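Local structure of neurotoxin (Clostridium botulinum, 3N7L) at residues W103-G106 and F111-F114; Y247-V252 and R257-K262; I283-I288 and W417-A422. The protein probably attaches the toxin to nerve cells by binding gangliosides, serving as the receptor-binding domain of a mosaic D/C botulinum neurotoxin. All blocks are in the same frame, centred on the assembly; numbering follows the deposited sequence.

Contact 1: W103-G106 and F111-F114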
loop_
_atom_site.group_PDB
_atom_site.type_symbol
_atom_site.label_atom_id
_atom_site.label_comp_id
_atom_site.label_asym_id
_atom_site.label_seq_id
_atom_site.Cartn_x
_atom_site.Cartn_y
_atom_site.Cartn_z
ATOM N N TRP A 103 -17.407 12.389 -17.083
ATOM C CA TRP A 103 -16.437 11.329 -16.827
ATOM C C TRP A 103 -16.759 10.639 -15.511
ATOM O O TRP A 103 -17.425 11.208 -14.646
ATOM C CB TRP A 103 -14.995 11.866 -16.813
ATOM C CG TRP A 103 -14.684 12.886 -15.754
ATOM C CD1 TRP A 103 -14.580 14.232 -15.925
ATOM C CD2 TRP A 103 -14.410 12.636 -14.366
ATOM N NE1 TRP A 103 -14.257 14.841 -14.733
ATOM C CE2 TRP A 103 -14.146 13.886 -13.761
ATOM C CE3 TRP A 103 -14.359 11.478 -13.576
ATOM C CZ2 TRP A 103 -13.836 14.011 -12.401
ATOM C CZ3 TRP A 103 -14.050 11.605 -12.220
ATOM C CH2 TRP A 103 -13.794 12.864 -11.650
ATOM N N SER A 104 -16.293 9.405 -15.366
ATOM C CA SER A 104 -16.553 8.652 -14.149
ATOM C C SER A 104 -15.446 7.655 -13.853
ATOM O O SER A 104 -14.734 7.207 -14.755
ATOM C CB SER A 104 -17.886 7.906 -14.275
ATOM O OG SER A 104 -18.238 7.285 -13.052
ATOM N N ILE A 105 -15.306 7.324 -12.573
ATOM C CA ILE A 105 -14.314 6.361 -12.123
ATOM C C ILE A 105 -15.051 5.305 -11.320
ATOM O O ILE A 105 -15.790 5.625 -10.386
ATOM C CB ILE A 105 -13.247 7.010 -11.214
ATOM C CG1 ILE A 105 -12.398 7.994 -12.027
ATOM C CG2 ILE A 105 -12.369 5.926 -10.595
ATOM C CD1 ILE A 105 -11.358 8.735 -11.208
ATOM N N GLY A 106 -14.859 4.048 -11.693
ATOM C CA GLY A 106 -15.516 2.975 -10.976
ATOM C C GLY A 106 -14.626 1.759 -10.844
ATOM O O GLY A 106 -13.480 1.744 -11.319
ATOM N N PHE A 111 -10.686 -4.606 -11.617
ATOM C CA PHE A 111 -10.490 -3.420 -12.463
ATOM C C PHE A 111 -10.892 -2.079 -11.861
ATOM O O PHE A 111 -11.906 -1.965 -11.171
ATOM C CB PHE A 111 -11.277 -3.528 -13.784
ATOM C CG PHE A 111 -10.873 -4.674 -14.661
ATOM C CD1 PHE A 111 -11.368 -5.952 -14.430
ATOM C CD2 PHE A 111 -10.005 -4.470 -15.729
ATOM C CE1 PHE A 111 -11.001 -7.015 -15.248
ATOM C CE2 PHE A 111 -9.630 -5.526 -16.554
ATOM C CZ PHE A 111 -10.129 -6.803 -16.314
ATOM N N LEU A 112 -10.084 -1.063 -12.159
ATOM C CA LEU A 112 -10.355 0.316 -11.770
ATOM C C LEU A 112 -10.478 0.948 -13.155
ATOM O O LEU A 112 -9.529 0.906 -13.939
ATOM C CB LEU A 112 -9.176 0.952 -11.036
ATOM C CG LEU A 112 -9.351 2.452 -10.761
ATOM C CD1 LEU A 112 -10.314 2.644 -9.609
ATOM C CD2 LEU A 112 -8.013 3.090 -10.428
ATOM N N VAL A 113 -11.633 1.516 -13.478
ATOM C CA VAL A 113 -11.789 2.089 -14.807
ATOM C C VAL A 113 -12.258 3.536 -14.871
ATOM O O VAL A 113 -13.129 3.974 -14.111
ATOM C CB VAL A 113 -12.697 1.169 -15.706
ATOM C CG1 VAL A 113 -13.375 0.112 -14.858
ATOM C CG2 VAL A 113 -13.713 1.984 -16.475
ATOM N N PHE A 114 -11.619 4.278 -15.768
ATOM C CA PHE A 114 -11.933 5.678 -15.992
ATOM C C PHE A 114 -12.694 5.727 -17.306
ATOM O O PHE A 114 -12.225 5.220 -18.329
ATOM C CB PHE A 114 -10.652 6.518 -16.082
ATOM C CG PHE A 114 -10.890 7.939 -16.515
ATOM C CD1 PHE A 114 -10.755 8.307 -17.848
ATOM C CD2 PHE A 114 -11.288 8.902 -15.592
ATOM C CE1 PHE A 114 -11.014 9.615 -18.263
ATOM C CE2 PHE A 114 -11.548 10.215 -15.996
ATOM C CZ PHE A 114 -11.411 10.568 -17.335
HETATM O O HOH W 1 -15.608 4.366 -15.163
#

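Contact 2: Y247-V252 and R257-K262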
loop_
_atom_site.group_PDB
_atom_site.type_symbol
_atom_site.label_atom_id
_atom_site.label_comp_id
_atom_site.label_asym_id
_atom_site.label_seq_id
_atom_site.Cartn_x
_atom_site.Cartn_y
_atom_site.Cartn_z
ATOM N N TYR A 247 2.067 -7.402 14.173
ATOM C CA TYR A 247 2.112 -7.512 12.716
ATOM C C TYR A 247 2.483 -8.929 12.340
ATOM O O TYR A 247 3.141 -9.638 13.112
ATOM C CB TYR A 247 3.207 -6.620 12.112
ATOM C CG TYR A 247 2.950 -5.136 12.132
ATOM C CD1 TYR A 247 2.091 -4.543 11.205
ATOM C CD2 TYR A 247 3.579 -4.317 13.071
ATOM C CE1 TYR A 247 1.865 -3.164 11.218
ATOM C CE2 TYR A 247 3.360 -2.939 13.096
ATOM C CZ TYR A 247 2.501 -2.370 12.170
ATOM O OH TYR A 247 2.260 -1.020 12.204
ATOM N N TYR A 248 2.071 -9.338 11.145
ATOM C CA TYR A 248 2.451 -10.639 10.632
ATOM C C TYR A 248 3.630 -10.291 9.732
ATOM O O TYR A 248 3.503 -9.480 8.808
ATOM C CB TYR A 248 1.322 -11.276 9.819
ATOM C CG TYR A 248 0.203 -11.816 10.683
ATOM C CD1 TYR A 248 -0.994 -11.121 10.824
ATOM C CD2 TYR A 248 0.358 -13.015 11.385
ATOM C CE1 TYR A 248 -2.020 -11.606 11.643
ATOM C CE2 TYR A 248 -0.657 -13.508 12.203
ATOM C CZ TYR A 248 -1.844 -12.799 12.325
ATOM O OH TYR A 248 -2.854 -13.293 13.110
ATOM N N MET A 249 4.783 -10.873 10.031
ATOM C CA MET A 249 5.980 -10.611 9.252
ATOM C C MET A 249 6.059 -11.640 8.142
ATOM O O MET A 249 6.027 -12.849 8.398
ATOM C CB MET A 249 7.207 -10.700 10.147
ATOM C CG MET A 249 8.451 -10.122 9.520
ATOM S SD MET A 249 9.792 -10.123 10.700
ATOM C CE MET A 249 10.717 -11.517 10.119
ATOM N N ILE A 250 6.180 -11.159 6.910
ATOM C CA ILE A 250 6.214 -12.049 5.759
ATOM C C ILE A 250 7.263 -11.627 4.742
ATOM O O ILE A 250 7.513 -10.434 4.559
ATOM C CB ILE A 250 4.840 -12.048 5.047
ATOM C CG1 ILE A 250 3.718 -12.222 6.081
ATOM C CG2 ILE A 250 4.790 -13.160 3.992
ATOM C CD1 ILE A 250 2.322 -12.088 5.493
ATOM N N ASN A 251 7.868 -12.610 4.085
ATOM C CA ASN A 251 8.871 -12.343 3.063
ATOM C C ASN A 251 8.150 -12.264 1.719
ATOM O O ASN A 251 7.305 -13.109 1.400
ATOM C CB ASN A 251 9.924 -13.454 3.039
ATOM C CG ASN A 251 11.090 -13.126 2.119
ATOM O OD1 ASN A 251 10.996 -13.269 0.902
ATOM N ND2 ASN A 251 12.195 -12.662 2.705
ATOM N N VAL A 252 8.482 -11.249 0.933
ATOM C CA VAL A 252 7.848 -11.056 -0.365
ATOM C C VAL A 252 7.881 -12.268 -1.300
ATOM O O VAL A 252 6.987 -12.429 -2.125
ATOM C CB VAL A 252 8.453 -9.816 -1.083
ATOM C CG1 VAL A 252 8.092 -9.822 -2.553
ATOM C CG2 VAL A 252 7.915 -8.536 -0.425
ATOM N N ARG A 257 3.399 -18.229 3.212
ATOM C CA ARG A 257 4.036 -18.804 4.393
ATOM C C ARG A 257 3.748 -17.935 5.606
ATOM O O ARG A 257 3.647 -16.717 5.496
ATOM C CB ARG A 257 5.553 -18.894 4.199
ATOM C CG ARG A 257 5.981 -19.857 3.113
ATOM C CD ARG A 257 6.026 -21.288 3.617
ATOM N NE ARG A 257 6.059 -22.209 2.492
ATOM C CZ ARG A 257 6.608 -23.418 2.506
ATOM N NH1 ARG A 257 7.203 -23.894 3.603
ATOM N NH2 ARG A 257 6.551 -24.158 1.405
ATOM N N TYR A 258 3.602 -18.568 6.763
ATOM C CA TYR A 258 3.379 -17.828 7.997
ATOM C C TYR A 258 4.473 -18.260 8.963
ATOM O O TYR A 258 5.142 -19.270 8.742
ATOM C CB TYR A 258 1.979 -18.117 8.574
ATOM C CG TYR A 258 1.765 -19.534 9.059
ATOM C CD1 TYR A 258 2.235 -19.948 10.312
ATOM C CD2 TYR A 258 1.074 -20.460 8.273
ATOM C CE1 TYR A 258 2.014 -21.245 10.771
ATOM C CE2 TYR A 258 0.852 -21.762 8.716
ATOM C CZ TYR A 258 1.320 -22.146 9.963
ATOM O OH TYR A 258 1.084 -23.424 10.397
ATOM N N MET A 259 4.661 -17.489 10.026
ATOM C CA MET A 259 5.691 -17.783 11.011
ATOM C C MET A 259 5.303 -18.758 12.111
ATOM O O MET A 259 4.264 -18.611 12.755
ATOM C CB MET A 259 6.161 -16.489 11.669
ATOM C CG MET A 259 7.464 -15.954 11.136
ATOM S SD MET A 259 7.940 -14.417 11.958
ATOM C CE MET A 259 7.810 -14.865 13.660
ATOM N N SER A 260 6.160 -19.750 12.326
ATOM C CA SER A 260 5.957 -20.727 13.376
ATOM C C SER A 260 7.289 -20.889 14.109
ATOM O O SER A 260 8.264 -20.194 13.805
ATOM C CB SER A 260 5.510 -22.066 12.796
ATOM O OG SER A 260 5.145 -22.953 13.841
ATOM N N LYS A 261 7.333 -21.808 15.059
ATOM C CA LYS A 261 8.541 -22.035 15.835
ATOM C C LYS A 261 8.736 -23.517 16.135
ATOM O O LYS A 261 7.771 -24.253 16.349
ATOM C CB LYS A 261 8.450 -21.238 17.146
ATOM C CG LYS A 261 9.547 -21.487 18.173
ATOM C CD LYS A 261 9.297 -20.621 19.420
ATOM C CE LYS A 261 10.362 -20.788 20.507
ATOM N NZ LYS A 261 10.325 -22.123 21.183
ATOM N N LYS A 262 9.991 -23.950 16.121
ATOM C CA LYS A 262 10.345 -25.322 16.447
ATOM C C LYS A 262 11.678 -25.237 17.165
ATOM O O LYS A 262 12.682 -24.849 16.576
ATOM C CB LYS A 262 10.475 -26.188 15.197
ATOM C CG LYS A 262 10.743 -27.645 15.549
ATOM C CD LYS A 262 10.467 -28.583 14.396
ATOM C CE LYS A 262 10.625 -30.029 14.841
ATOM N NZ LYS A 262 10.317 -30.962 13.725
HETATM O O HOH W 2 5.713 -15.335 6.926
#

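Contact 3: I283-I288 and W417-A422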
loop_
_atom_site.group_PDB
_atom_site.type_symbol
_atom_site.label_atom_id
_atom_site.label_comp_id
_atom_site.label_asym_id
_atom_site.label_seq_id
_atom_site.Cartn_x
_atom_site.Cartn_y
_atom_site.Cartn_z
ATOM N N ILE A 283 4.546 -10.575 15.389
ATOM C CA ILE A 283 5.725 -9.915 15.916
ATOM C C ILE A 283 5.336 -8.513 16.366
ATOM O O ILE A 283 4.312 -7.983 15.936
ATOM C CB ILE A 283 6.874 -9.824 14.832
ATOM C CG1 ILE A 283 6.413 -9.051 13.588
ATOM C CG2 ILE A 283 7.306 -11.210 14.413
ATOM C CD1 ILE A 283 6.406 -7.521 13.770
ATOM N N ILE A 284 6.148 -7.932 17.245
ATOM C CA ILE A 284 5.939 -6.574 17.721
ATOM C C ILE A 284 7.299 -5.906 17.548
ATOM O O ILE A 284 8.317 -6.439 17.991
ATOM C CB ILE A 284 5.531 -6.523 19.212
ATOM C CG1 ILE A 284 4.145 -7.148 19.391
ATOM C CG2 ILE A 284 5.521 -5.069 19.700
ATOM C CD1 ILE A 284 3.712 -7.286 20.837
ATOM N N ILE A 285 7.321 -4.757 16.888
ATOM C CA ILE A 285 8.576 -4.057 16.655
ATOM C C ILE A 285 8.868 -3.132 17.831
ATOM O O ILE A 285 8.002 -2.373 18.254
ATOM C CB ILE A 285 8.501 -3.249 15.335
ATOM C CG1 ILE A 285 7.924 -4.139 14.227
ATOM C CG2 ILE A 285 9.893 -2.768 14.927
ATOM C CD1 ILE A 285 7.563 -3.382 12.951
ATOM N N LYS A 286 10.086 -3.210 18.361
ATOM C CA LYS A 286 10.492 -2.387 19.499
ATOM C C LYS A 286 11.689 -1.529 19.122
ATOM O O LYS A 286 12.673 -2.014 18.578
ATOM C CB LYS A 286 10.840 -3.271 20.697
ATOM C CG LYS A 286 9.698 -4.182 21.131
ATOM C CD LYS A 286 8.488 -3.377 21.593
ATOM C CE LYS A 286 8.778 -2.610 22.881
ATOM N NZ LYS A 286 7.646 -1.720 23.286
ATOM N N ARG A 287 11.591 -0.247 19.433
ATOM C CA ARG A 287 12.623 0.723 19.103
ATOM C C ARG A 287 13.817 0.779 20.056
ATOM O O ARG A 287 13.661 0.697 21.275
ATOM C CB ARG A 287 11.957 2.095 19.007
ATOM C CG ARG A 287 12.869 3.293 18.990
ATOM C CD ARG A 287 12.006 4.546 19.086
ATOM N NE ARG A 287 12.762 5.725 19.489
ATOM C CZ ARG A 287 13.522 6.442 18.671
ATOM N NH1 ARG A 287 13.627 6.098 17.393
ATOM N NH2 ARG A 287 14.175 7.498 19.132
ATOM N N ILE A 288 15.012 0.915 19.485
ATOM C CA ILE A 288 16.232 1.039 20.274
ATOM C C ILE A 288 16.844 2.420 20.017
ATOM O O ILE A 288 17.147 3.151 20.960
ATOM C CB ILE A 288 17.279 -0.030 19.908
ATOM C CG1 ILE A 288 16.708 -1.429 20.140
ATOM C CG2 ILE A 288 18.529 0.164 20.762
ATOM C CD1 ILE A 288 17.611 -2.543 19.618
ATOM N N TRP A 417 11.012 -7.538 3.307
ATOM C CA TRP A 417 10.073 -7.987 4.322
ATOM C C TRP A 417 8.874 -7.064 4.457
ATOM O O TRP A 417 8.999 -5.840 4.424
ATOM C CB TRP A 417 10.778 -8.126 5.670
ATOM C CG TRP A 417 11.863 -9.158 5.656
ATOM C CD1 TRP A 417 13.178 -8.965 5.340
ATOM C CD2 TRP A 417 11.715 -10.557 5.923
ATOM N NE1 TRP A 417 13.858 -10.161 5.390
ATOM C CE2 TRP A 417 12.984 -11.155 5.747
ATOM C CE3 TRP A 417 10.632 -11.367 6.293
ATOM C CZ2 TRP A 417 13.200 -12.525 5.930
ATOM C CZ3 TRP A 417 10.844 -12.730 6.473
ATOM C CH2 TRP A 417 12.119 -13.295 6.291
ATOM N N VAL A 418 7.709 -7.676 4.615
ATOM C CA VAL A 418 6.467 -6.940 4.746
ATOM C C VAL A 418 5.819 -7.180 6.102
ATOM O O VAL A 418 6.074 -8.200 6.742
ATOM C CB VAL A 418 5.493 -7.362 3.643
ATOM C CG1 VAL A 418 4.125 -6.865 3.961
ATOM C CG2 VAL A 418 5.959 -6.816 2.302
ATOM N N PHE A 419 4.989 -6.230 6.535
ATOM C CA PHE A 419 4.288 -6.329 7.809
ATOM C C PHE A 419 2.787 -6.077 7.652
ATOM O O PHE A 419 2.359 -4.978 7.302
ATOM C CB PHE A 419 4.870 -5.342 8.826
ATOM C CG PHE A 419 6.327 -5.547 9.091
ATOM C CD1 PHE A 419 7.283 -4.853 8.359
ATOM C CD2 PHE A 419 6.749 -6.477 10.040
ATOM C CE1 PHE A 419 8.647 -5.081 8.565
ATOM C CE2 PHE A 419 8.107 -6.716 10.255
ATOM C CZ PHE A 419 9.059 -6.013 9.512
ATOM N N VAL A 420 1.995 -7.108 7.910
ATOM C CA VAL A 420 0.550 -7.001 7.807
ATOM C C VAL A 420 -0.015 -6.825 9.208
ATOM O O VAL A 420 0.143 -7.695 10.066
ATOM C CB VAL A 420 -0.062 -8.268 7.182
ATOM C CG1 VAL A 420 -1.576 -8.096 7.031
ATOM C CG2 VAL A 420 0.586 -8.538 5.832
ATOM N N PRO A 421 -0.683 -5.691 9.460
ATOM C CA PRO A 421 -1.255 -5.454 10.789
ATOM C C PRO A 421 -2.266 -6.541 11.162
ATOM O O PRO A 421 -3.123 -6.908 10.357
ATOM C CB PRO A 421 -1.890 -4.074 10.651
ATOM C CG PRO A 421 -2.270 -4.012 9.198
ATOM C CD PRO A 421 -1.083 -4.641 8.507
ATOM N N ALA A 422 -2.137 -7.071 12.374
ATOM C CA ALA A 422 -3.041 -8.104 12.850
ATOM C C ALA A 422 -4.401 -7.477 13.154
ATOM O O ALA A 422 -5.441 -8.101 12.951
ATOM C CB ALA A 422 -2.471 -8.753 14.098
#

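Contact 1: W103-G106 and F111-F114
Gly106 and Val113 face each other as the hydrogen-bonded pair of an antiparallel beta hairpin, and both backbone bonds of the pair are formed. Gly106 N donates to Val113 O at 3.0 Å, lying in the carbonyl plane, and Val113 N returns a bond to Gly106 O at 2.9 Å, this donor tilted 27° from the plane of the Gly106 carbonyl. The neighbouring pair, Ile105 with Phe114, is non-hydrogen-bonded; here the strands approach through CA-H...O contacts, Ile105 CA to Val113 O at 3.3 Å and Phe114 CA to Ser104 O at 3.4 Å.

One water bridges the two strands on the side of Val113, donating to Ser104 O and, at 2.7 Å, to Val113 O. The Val113 carbonyl is thus gripped twice, by an amide and by the water.

Apolar contacts gather on the face that carries Trp103, Ile105, Leu112 and Phe114. Phe114 CG stands anti to the backbone N (chi1 171°), which sends the ring across to the other strand. Ile105 CG1 lies at the edge of this ring, near its plane, 3.8 Å from Phe114 CD2. Farther out, Phe114 CZ lies 3.8 Å from Trp103 CB, while CE2 reaches the indole obliquely at CE3. The two ring systems are inclined by 29° but slid so far apart that they barely overlap. On the other branch of Ile105, CG2 meets Leu112 CD1 at 4.0 Å.

This apolar face looks into the interior of the lectin-like beta sandwich, where Ile75 and Phe77 of strand 72-82 and Phe143, Val145 and Ile147 of strand 143-150, both from the other sheet, pack against it. Within its own sheet the hairpin is flanked by strand 122-129, which touches Val113, and by the chain at Ile93 and Ile94, which bonds to Ile105.

Contact 2: Y247-V252 and R257-K262
Met249 and Met259 meet in a sparse, buried packing contact, without direct hydrogen bonds, between a strand of the C-terminal beta-trefoil domain and the strand that follows it in sequence. The segments lie too far apart to pair as a sheet: the nearest CA atoms, those of Ile250 and Tyr258, are 6.8 Å from each other.

Met259 sets out toward 247-252 at its CB, and its sulfur SD rests 4.2 Å from Met249 CB. The terminal methyl CE of Met249 is only slightly farther from Met259 SD, at 4.4 Å, because the Met249 chain bends back at chi3 (103°). Beside this pair, Ile250 lays its CG2 methyl 4.0 Å from Arg257 O.

A water bridges the two backbones where no direct bond forms, donating to two carbonyls, Met249 O and Arg257 O, each at 2.9 Å.

Strand 257-262 forms its own two-stranded hairpin with strand 265-270, whose Phe268 touches Met259. Strand 246-251 belongs to the main trefoil sheet, between strands 283-287 and 417-421; Ile283 of the former packs on both methionines, and Trp417 and Phe419 of the latter pack on Met249.

Contact 3: I283-I288 and W417-A422
The Phe419 ring meets two isoleucine methyl groups: Ile285 CD1 sits over one face, 4.3 Å above the plane and displaced toward the rim, whereas Ile283 CD1 comes in obliquely on the side of the ring bearing CD2 and CE2. The Ile283 methyl is the nearer of the two, with its CD1 3.9 Å from Phe419 CD2 and 4.0 Å from Phe419 CE2. Ile285 CD1 lies 4.3 Å from both Phe419 CD2 and Phe419 CE2, so both methyls converge on the CD2-CE2 side of the ring.

All three side chains leave their backbones toward the opposing segment. In Ile283 the CG1 branch is set between the backbone N and the carbonyl carbon (chi1 59°), and with chi2 at 78° this carries CD1 to the Phe419 ring; the two side chains run roughly at right angles. The contact is purely apolar and buried, made by side-chain ends alone; the closest CA atoms, of Ile283 and Phe419, are 9.0 Å apart.

That spacing fits two strands with a third between them. Strand 246-251 pairs antiparallel with both 283-287 and 417-421, and its Tyr247 touches Ile283, Ile285 and Phe419, joining them in the apolar interior of the beta-trefoil. Beyond the contact, Leu303 of strand 302-308 lies against Ile285, and Ser361 of strand 359-366 against Phe419.

How the contacts relate
Contacts 2 and 3 form one continuous region of the C-terminal trefoil, their centres about 11 Å apart. Strand 246-251 is the element they share: it supplies one side of contact 2 and separates the two strands of contact 3. Probable backbone hydrogen bonds fix it to 417-422, with Tyr248 N 2.8 Å from Val420 O and Val418 N 2.8 Å from Ile250 O. Contact 1 belongs to the N-terminal lectin-like domain, on the opposite side of the chain's centre, its nearest atoms about 21 Å from either of the others. Contact 1 thus lies in the N-terminal domain of the receptor-binding fragment, and contacts 2 and 3 in its C-terminal domain.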